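Local coordinates for protein arginyl-tRNA synthetase, putative (Plasmodium falciparum, PDB 5JLD) that probably attaches L-arginine to its cognate tRNA at the expense of ATP, as a class I aminoacyl-tRNA synthetase, at residues Tyr101-Leu109 / Asn514-Phe522; Glu8-Phe18 / Ile93-Tyr101. One frame throughout, in Å; residues are numbered along the deposited sequence.

Contact 2 comes first along the chain: helix 10-25 lies against strand 93-97 of the four-stranded antiparallel sheet, within the N-terminal domain of arginyl-tRNA synthetases. Helix 99-108 follows that strand directly and, in contact 1, meets helix 510-520 of the DALR anticodon-binding domain, some 400 residues later. The centres of the two contacts are about 12 Å apart, and Tyr101 belongs to both. They also touch directly, with Leu517 packing on Leu97, Ile102 on Leu97 and Leu520 on Ile10. Helix 99-108 therefore joins the interior of the N-terminal domain to the anticodon-binding domain through one continuous apolar layer, although the catalytic domain separates the two in sequence.

Contact 1: Tyr101-Leu109 / Asn514-Phe522; sequences YIETSLKKL and NLGLHILKF
Leu520 reaches across to helix 99-108 and divides its two methyls between neighbouring positions. CD1 lies 3.7 Å from Ile102 CG2, while CD2 packs 3.6 Å from Ser105 CB, a carbon that CD1 touches as well. The branch methyl of Ile102 also lies over the backbone of the opposite helix, with CG2 3.8 Å from Gly516 C; it gets there because it stands anti to its own backbone N (CG1 chi1 -62°). Gly516 has no side chain to keep it away, and this is where the backbones come nearest, Ile102 CA and Gly516 CA being 6.2 Å apart. One turn on, Leu106 splits in the same way: CD1 rests 3.9 Å from Gly516 CA, and CD2 meets Ile519 CG2 at 3.8 Å, the two side chains crossing nearly at right angles. Leu109 CD1, farther along the segment, touches that same isoleucine methyl.

The hydroxyl of Ser105 is turned back into its own helix. OG donates to Tyr101 O at 2.7 Å, which satisfies the buried hydroxyl; Ser105 N reaches that oxygen from the opposite face of the carbonyl plane. CB faces Leu520. Leu507 and Leu505 extend the apolar layer beside Ile102 and Leu106. This is apolar helix-helix packing, the segment axes 52° apart, in which side chains of helix 99-108 rest on the backbone at Gly516 and join that helix to the DALR anticodon-binding domain.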
# COMPACT_ATOMS: atom_id res chain seq x y z
N TYR A 101 28.57 12.10 -4.38
CA TYR A 101 27.70 10.94 -4.55
C TYR A 101 26.25 11.35 -4.76
O TYR A 101 25.55 10.83 -5.63
CB TYR A 101 27.78 9.96 -3.37
CG TYR A 101 26.76 8.82 -3.56
CD1 TYR A 101 26.98 7.83 -4.51
CD2 TYR A 101 25.58 8.79 -2.83
CE1 TYR A 101 26.03 6.79 -4.70
CE2 TYR A 101 24.65 7.78 -3.00
CZ TYR A 101 24.87 6.79 -3.94
OH TYR A 101 23.91 5.80 -4.09
N ILE A 102 25.78 12.29 -3.93
CA ILE A 102 24.39 12.73 -4.02
C ILE A 102 24.12 13.43 -5.35
O ILE A 102 23.10 13.17 -6.01
CB ILE A 102 24.04 13.66 -2.84
CG1 ILE A 102 24.20 12.90 -1.52
CG2 ILE A 102 22.62 14.16 -2.97
CD1 ILE A 102 23.91 13.75 -0.28
N GLU A 103 25.05 14.29 -5.78
CA GLU A 103 24.90 15.02 -7.04
C GLU A 103 24.87 14.08 -8.25
O GLU A 103 23.98 14.19 -9.11
CB GLU A 103 26.04 16.03 -7.22
CG GLU A 103 25.88 17.27 -6.37
CD GLU A 103 27.14 18.13 -6.29
OE1 GLU A 103 28.18 17.75 -6.86
OE2 GLU A 103 27.06 19.20 -5.67
N THR A 104 25.83 13.17 -8.31
CA THR A 104 25.91 12.19 -9.39
C THR A 104 24.66 11.29 -9.42
O THR A 104 24.10 10.97 -10.51
CB THR A 104 27.18 11.30 -9.23
OG1 THR A 104 28.35 12.13 -9.20
CG2 THR A 104 27.31 10.31 -10.39
N SER A 105 24.20 10.91 -8.22
CA SER A 105 23.03 10.02 -8.14
C SER A 105 21.82 10.78 -8.68
O SER A 105 21.06 10.26 -9.48
CB SER A 105 22.81 9.53 -6.71
OG SER A 105 23.91 8.78 -6.22
N LEU A 106 21.67 12.04 -8.26
CA LEU A 106 20.59 12.88 -8.75
C LEU A 106 20.62 13.04 -10.27
O LEU A 106 19.58 13.02 -10.92
CB LEU A 106 20.64 14.26 -8.08
CG LEU A 106 20.15 14.28 -6.62
CD1 LEU A 106 20.47 15.62 -5.98
CD2 LEU A 106 18.65 13.98 -6.54
N LYS A 107 21.82 13.20 -10.82
CA LYS A 107 21.97 13.35 -12.26
C LYS A 107 21.54 12.08 -13.01
O LYS A 107 21.07 12.17 -14.14
CB LYS A 107 23.42 13.70 -12.63
CG LYS A 107 23.92 15.03 -12.09
CD LYS A 107 25.36 15.27 -12.56
CE LYS A 107 25.92 16.58 -12.01
NZ LYS A 107 27.39 16.70 -12.25
N LYS A 108 21.73 10.91 -12.40
CA LYS A 108 21.10 9.71 -12.98
C LYS A 108 19.56 9.83 -13.24
O LYS A 108 19.03 9.17 -14.14
CB LYS A 108 21.36 8.50 -12.08
CG LYS A 108 22.80 8.01 -12.07
CD LYS A 108 22.96 6.85 -11.09
CE LYS A 108 24.39 6.32 -11.04
NZ LYS A 108 24.54 5.22 -10.04
N LEU A 109 18.85 10.66 -12.49
CA LEU A 109 17.39 10.80 -12.63
C LEU A 109 16.92 11.40 -13.95
O LEU A 109 15.71 11.50 -14.20
CB LEU A 109 16.82 11.66 -11.49
CG LEU A 109 16.80 10.97 -10.13
CD1 LEU A 109 16.28 11.90 -9.06
CD2 LEU A 109 15.98 9.67 -10.21
N ASN A 514 20.57 18.04 2.13
CA ASN A 514 19.49 17.32 2.81
C ASN A 514 18.31 16.95 1.88
O ASN A 514 17.75 15.83 1.96
CB ASN A 514 18.97 18.14 3.98
CG ASN A 514 19.87 18.04 5.20
OD1 ASN A 514 20.90 17.39 5.17
ND2 ASN A 514 19.47 18.70 6.29
N LEU A 515 17.94 17.89 1.02
CA LEU A 515 16.92 17.63 0.02
C LEU A 515 17.36 16.50 -0.92
O LEU A 515 16.60 15.55 -1.16
CB LEU A 515 16.60 18.91 -0.77
CG LEU A 515 15.55 18.75 -1.87
CD1 LEU A 515 14.30 18.09 -1.29
CD2 LEU A 515 15.19 20.06 -2.51
N GLY A 516 18.59 16.60 -1.43
CA GLY A 516 19.15 15.56 -2.28
C GLY A 516 19.08 14.19 -1.64
O GLY A 516 18.61 13.21 -2.24
N LEU A 517 19.51 14.14 -0.38
CA LEU A 517 19.50 12.91 0.39
C LEU A 517 18.09 12.32 0.45
O LEU A 517 17.86 11.14 0.10
CB LEU A 517 20.01 13.16 1.81
CG LEU A 517 19.83 11.98 2.78
CD1 LEU A 517 20.63 10.79 2.29
CD2 LEU A 517 20.24 12.35 4.22
N HIS A 518 17.15 13.15 0.89
CA HIS A 518 15.81 12.67 1.05
C HIS A 518 15.27 12.11 -0.27
O HIS A 518 14.69 11.03 -0.30
CB HIS A 518 14.88 13.74 1.58
CG HIS A 518 13.60 13.18 2.13
ND1 HIS A 518 13.55 12.47 3.31
CD2 HIS A 518 12.34 13.18 1.63
CE1 HIS A 518 12.31 12.09 3.54
NE2 HIS A 518 11.55 12.50 2.53
N ILE A 519 15.52 12.82 -1.36
CA ILE A 519 15.13 12.34 -2.67
C ILE A 519 15.74 10.96 -2.95
O ILE A 519 15.06 10.05 -3.42
CB ILE A 519 15.55 13.31 -3.76
CG1 ILE A 519 14.72 14.59 -3.65
CG2 ILE A 519 15.40 12.68 -5.13
CD1 ILE A 519 15.28 15.76 -4.47
N LEU A 520 17.02 10.77 -2.62
CA LEU A 520 17.66 9.50 -2.93
C LEU A 520 17.27 8.37 -1.95
O LEU A 520 17.64 7.22 -2.16
CB LEU A 520 19.19 9.66 -2.94
CG LEU A 520 19.72 10.58 -4.05
CD1 LEU A 520 21.18 10.90 -3.80
CD2 LEU A 520 19.50 9.95 -5.44
N LYS A 521 16.54 8.71 -0.89
CA LYS A 521 16.03 7.68 0.03
C LYS A 521 14.81 6.91 -0.52
O LYS A 521 14.43 5.89 0.04
CB LYS A 521 15.65 8.29 1.37
CG LYS A 521 16.82 8.78 2.24
CD LYS A 521 16.31 9.20 3.61
CE LYS A 521 17.43 9.66 4.51
NZ LYS A 521 16.87 10.06 5.83
N PHE A 522 14.21 7.43 -1.58
CA PHE A 522 12.96 6.91 -2.14
C PHE A 522 12.96 5.36 -2.28
O PHE A 522 12.05 4.72 -1.79
CB PHE A 522 12.67 7.60 -3.49
CG PHE A 522 11.25 7.44 -3.98
CD1 PHE A 522 10.18 7.64 -3.14
CD2 PHE A 522 11.00 7.11 -5.31
CE1 PHE A 522 8.87 7.51 -3.60
CE2 PHE A 522 9.70 6.98 -5.79
CZ PHE A 522 8.63 7.18 -4.93

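Contact 2: Glu8-Phe18 / Ile93-Tyr101; sequences ECITKKIKTIF and ITVKLSKDY
Ile14 and Val95 meet tip to tip at the apolar centre, Ile14 CD1 lying 4.1 Å from Val95 CG2. The same isoleucine methyl also approaches Leu97 CD2, and Leu97 CD1 turns to Ile10 CD1 at 4.0 Å. Toward the other end of the helix segment, Phe18 slides past Ile93 and Val95 with the rim of its ring: CE1 is 3.7 Å from Ile93 CG2, which lies in the ring plane, and CZ touches Val95 CG1. Alternate residues of the strand, Ile93, Val95 and Leu97, thus face successive turns of the helix at Phe18, Ile14 and Ile10.

Tyr101 leads from this apolar row to the polar edge. Its CG stands anti to the backbone N (chi1 175°), and the ring extends toward the start of helix 10-25, where Ile10 CD1 meets its edge 3.9 Å from CE2. The phenol OH donates to Glu8 OE1 at 2.7 Å, approaching from above the carboxylate plane, with ring and carboxylate turned 47° against each other. Lys13, extended along its whole length, brings NZ to the syn side of that oxygen at 3.0 Å in a salt bridge. OE1 thus accepts two bonds, both from the same face of the carboxylate. The ammonium also lies 3.2 Å from Tyr101 CE1, oblique to the ring, and its charge would probably favour the ionised carboxylate. Ser98 caps the helix that carries the tyrosine, its OG accepting from Tyr101 N.

Tyr45 and Cys47 of the adjacent strand 45-47 continue the sheet surface under helix 10-25, and Ile85 of strand 82-86 adjoins Ile93 and Val95. Helix 522-532 flanks the start of helix 10-25, where Asp524 accepts from Thr11 N.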
# COMPACT_ATOMS: atom_id res chain seq x y z
N GLU A 8 19.51 3.65 -7.30
CA GLU A 8 20.18 2.71 -6.43
C GLU A 8 19.43 2.63 -5.11
O GLU A 8 18.90 3.65 -4.62
CB GLU A 8 21.63 3.17 -6.20
CG GLU A 8 22.62 2.06 -5.94
CD GLU A 8 24.07 2.57 -5.91
OE1 GLU A 8 24.31 3.80 -5.91
OE2 GLU A 8 24.97 1.70 -5.89
N CYS A 9 19.38 1.45 -4.51
CA CYS A 9 18.81 1.34 -3.18
C CYS A 9 19.92 1.56 -2.14
O CYS A 9 20.72 0.66 -1.88
CB CYS A 9 18.12 -0.01 -2.94
SG CYS A 9 17.46 -0.18 -1.24
N ILE A 10 19.96 2.74 -1.55
CA ILE A 10 21.09 3.13 -0.71
C ILE A 10 21.21 2.31 0.59
O ILE A 10 22.31 1.91 0.97
CB ILE A 10 21.02 4.64 -0.37
CG1 ILE A 10 21.22 5.46 -1.65
CG2 ILE A 10 22.06 5.00 0.69
CD1 ILE A 10 21.12 6.96 -1.44
N THR A 11 20.09 2.05 1.27
CA THR A 11 20.14 1.22 2.48
C THR A 11 20.83 -0.13 2.21
O THR A 11 21.59 -0.60 3.06
CB THR A 11 18.72 0.98 3.07
OG1 THR A 11 18.20 2.20 3.59
CG2 THR A 11 18.77 -0.04 4.18
N LYS A 12 20.58 -0.73 1.04
CA LYS A 12 21.13 -2.05 0.71
C LYS A 12 22.59 -1.93 0.33
O LYS A 12 23.40 -2.81 0.64
CB LYS A 12 20.37 -2.71 -0.45
CG LYS A 12 19.15 -3.53 -0.05
CD LYS A 12 18.59 -4.30 -1.27
CE LYS A 12 19.35 -5.60 -1.51
NZ LYS A 12 18.86 -6.67 -0.60
N LYS A 13 22.91 -0.84 -0.36
CA LYS A 13 24.29 -0.52 -0.72
C LYS A 13 25.19 -0.42 0.53
O LYS A 13 26.25 -1.08 0.65
CB LYS A 13 24.32 0.79 -1.51
CG LYS A 13 25.70 1.16 -2.03
CD LYS A 13 25.67 2.45 -2.84
CE LYS A 13 26.98 2.60 -3.61
NZ LYS A 13 26.98 3.75 -4.56
N ILE A 14 24.74 0.40 1.47
CA ILE A 14 25.47 0.63 2.71
C ILE A 14 25.51 -0.63 3.59
O ILE A 14 26.56 -0.98 4.18
CB ILE A 14 24.86 1.79 3.49
CG1 ILE A 14 25.14 3.12 2.78
CG2 ILE A 14 25.37 1.79 4.91
CD1 ILE A 14 24.63 4.36 3.53
N LYS A 15 24.37 -1.34 3.64
CA LYS A 15 24.29 -2.61 4.35
C LYS A 15 25.37 -3.55 3.84
O LYS A 15 26.08 -4.17 4.63
CB LYS A 15 22.91 -3.27 4.22
CG LYS A 15 22.77 -4.52 5.08
CD LYS A 15 21.51 -5.32 4.74
CE LYS A 15 21.63 -6.77 5.26
NZ LYS A 15 22.92 -7.42 4.82
N THR A 16 25.49 -3.64 2.52
CA THR A 16 26.53 -4.48 1.92
C THR A 16 27.95 -4.02 2.31
O THR A 16 28.79 -4.83 2.71
CB THR A 16 26.40 -4.52 0.39
OG1 THR A 16 25.16 -5.13 0.04
CG2 THR A 16 27.56 -5.32 -0.22
N ILE A 17 28.21 -2.72 2.20
CA ILE A 17 29.53 -2.21 2.61
C ILE A 17 29.91 -2.63 4.06
O ILE A 17 31.01 -3.17 4.34
CB ILE A 17 29.59 -0.68 2.43
CG1 ILE A 17 29.58 -0.34 0.93
CG2 ILE A 17 30.80 -0.04 3.19
CD1 ILE A 17 29.34 1.11 0.63
N PHE A 18 28.96 -2.45 4.98
CA PHE A 18 29.22 -2.85 6.37
C PHE A 18 29.36 -4.36 6.54
O PHE A 18 30.22 -4.82 7.30
CB PHE A 18 28.12 -2.32 7.29
CG PHE A 18 28.33 -0.90 7.70
CD1 PHE A 18 29.08 -0.60 8.84
CD2 PHE A 18 27.82 0.15 6.93
CE1 PHE A 18 29.29 0.72 9.22
CE2 PHE A 18 28.04 1.47 7.30
CZ PHE A 18 28.77 1.76 8.45
N ILE A 93 27.90 3.19 14.48
CA ILE A 93 28.68 3.89 13.47
C ILE A 93 27.77 4.70 12.57
O ILE A 93 26.79 4.19 12.06
CB ILE A 93 29.50 2.89 12.61
CG1 ILE A 93 30.53 2.14 13.45
CG2 ILE A 93 30.15 3.58 11.43
CD1 ILE A 93 31.07 0.87 12.77
N THR A 94 28.08 5.97 12.37
CA THR A 94 27.28 6.81 11.49
C THR A 94 28.07 7.22 10.27
O THR A 94 29.29 7.37 10.32
CB THR A 94 26.78 8.09 12.21
OG1 THR A 94 27.90 8.83 12.69
CG2 THR A 94 25.84 7.75 13.39
N VAL A 95 27.35 7.38 9.16
CA VAL A 95 27.96 7.84 7.92
C VAL A 95 27.13 8.94 7.30
O VAL A 95 25.89 9.02 7.50
CB VAL A 95 28.12 6.70 6.89
CG1 VAL A 95 29.07 5.64 7.39
CG2 VAL A 95 26.74 6.08 6.53
N LYS A 96 27.83 9.80 6.56
CA LYS A 96 27.23 10.84 5.74
C LYS A 96 27.64 10.59 4.30
O LYS A 96 28.81 10.33 4.02
CB LYS A 96 27.69 12.24 6.15
CG LYS A 96 27.14 12.76 7.46
CD LYS A 96 27.58 14.21 7.69
CE LYS A 96 27.14 14.73 9.05
NZ LYS A 96 27.73 16.06 9.37
N LEU A 97 26.67 10.67 3.40
CA LEU A 97 26.97 10.56 1.99
C LEU A 97 27.65 11.84 1.52
O LEU A 97 27.27 12.93 1.94
CB LEU A 97 25.69 10.30 1.19
CG LEU A 97 24.97 9.05 1.67
CD1 LEU A 97 23.62 8.96 1.02
CD2 LEU A 97 25.82 7.84 1.31
N SER A 98 28.64 11.71 0.66
CA SER A 98 29.31 12.88 0.09
C SER A 98 28.39 13.68 -0.83
O SER A 98 27.41 13.17 -1.39
CB SER A 98 30.54 12.45 -0.70
OG SER A 98 30.14 11.77 -1.88
N LYS A 99 28.72 14.95 -0.97
CA LYS A 99 28.09 15.88 -1.88
C LYS A 99 28.14 15.35 -3.32
O LYS A 99 27.16 15.44 -4.08
CB LYS A 99 28.79 17.25 -1.74
CG LYS A 99 28.59 18.25 -2.86
CD LYS A 99 29.49 19.49 -2.63
CE LYS A 99 29.22 20.57 -3.66
NZ LYS A 99 29.54 20.12 -5.05
N ASP A 100 29.27 14.76 -3.69
CA ASP A 100 29.43 14.28 -5.06
C ASP A 100 28.60 13.03 -5.33
O ASP A 100 27.99 12.91 -6.39
CB ASP A 100 30.89 14.02 -5.39
CG ASP A 100 31.09 13.64 -6.85
OD1 ASP A 100 31.00 14.54 -7.72
OD2 ASP A 100 31.32 12.45 -7.13
N TYR A 101 28.57 12.10 -4.38
CA TYR A 101 27.70 10.94 -4.55
C TYR A 101 26.25 11.35 -4.76
O TYR A 101 25.55 10.83 -5.63
CB TYR A 101 27.78 9.96 -3.37
CG TYR A 101 26.76 8.82 -3.56
CD1 TYR A 101 26.98 7.83 -4.51
CD2 TYR A 101 25.58 8.79 -2.83
CE1 TYR A 101 26.03 6.79 -4.70
CE2 TYR A 101 24.65 7.78 -3.00
CZ TYR A 101 24.87 6.79 -3.94
OH TYR A 101 23.91 5.80 -4.09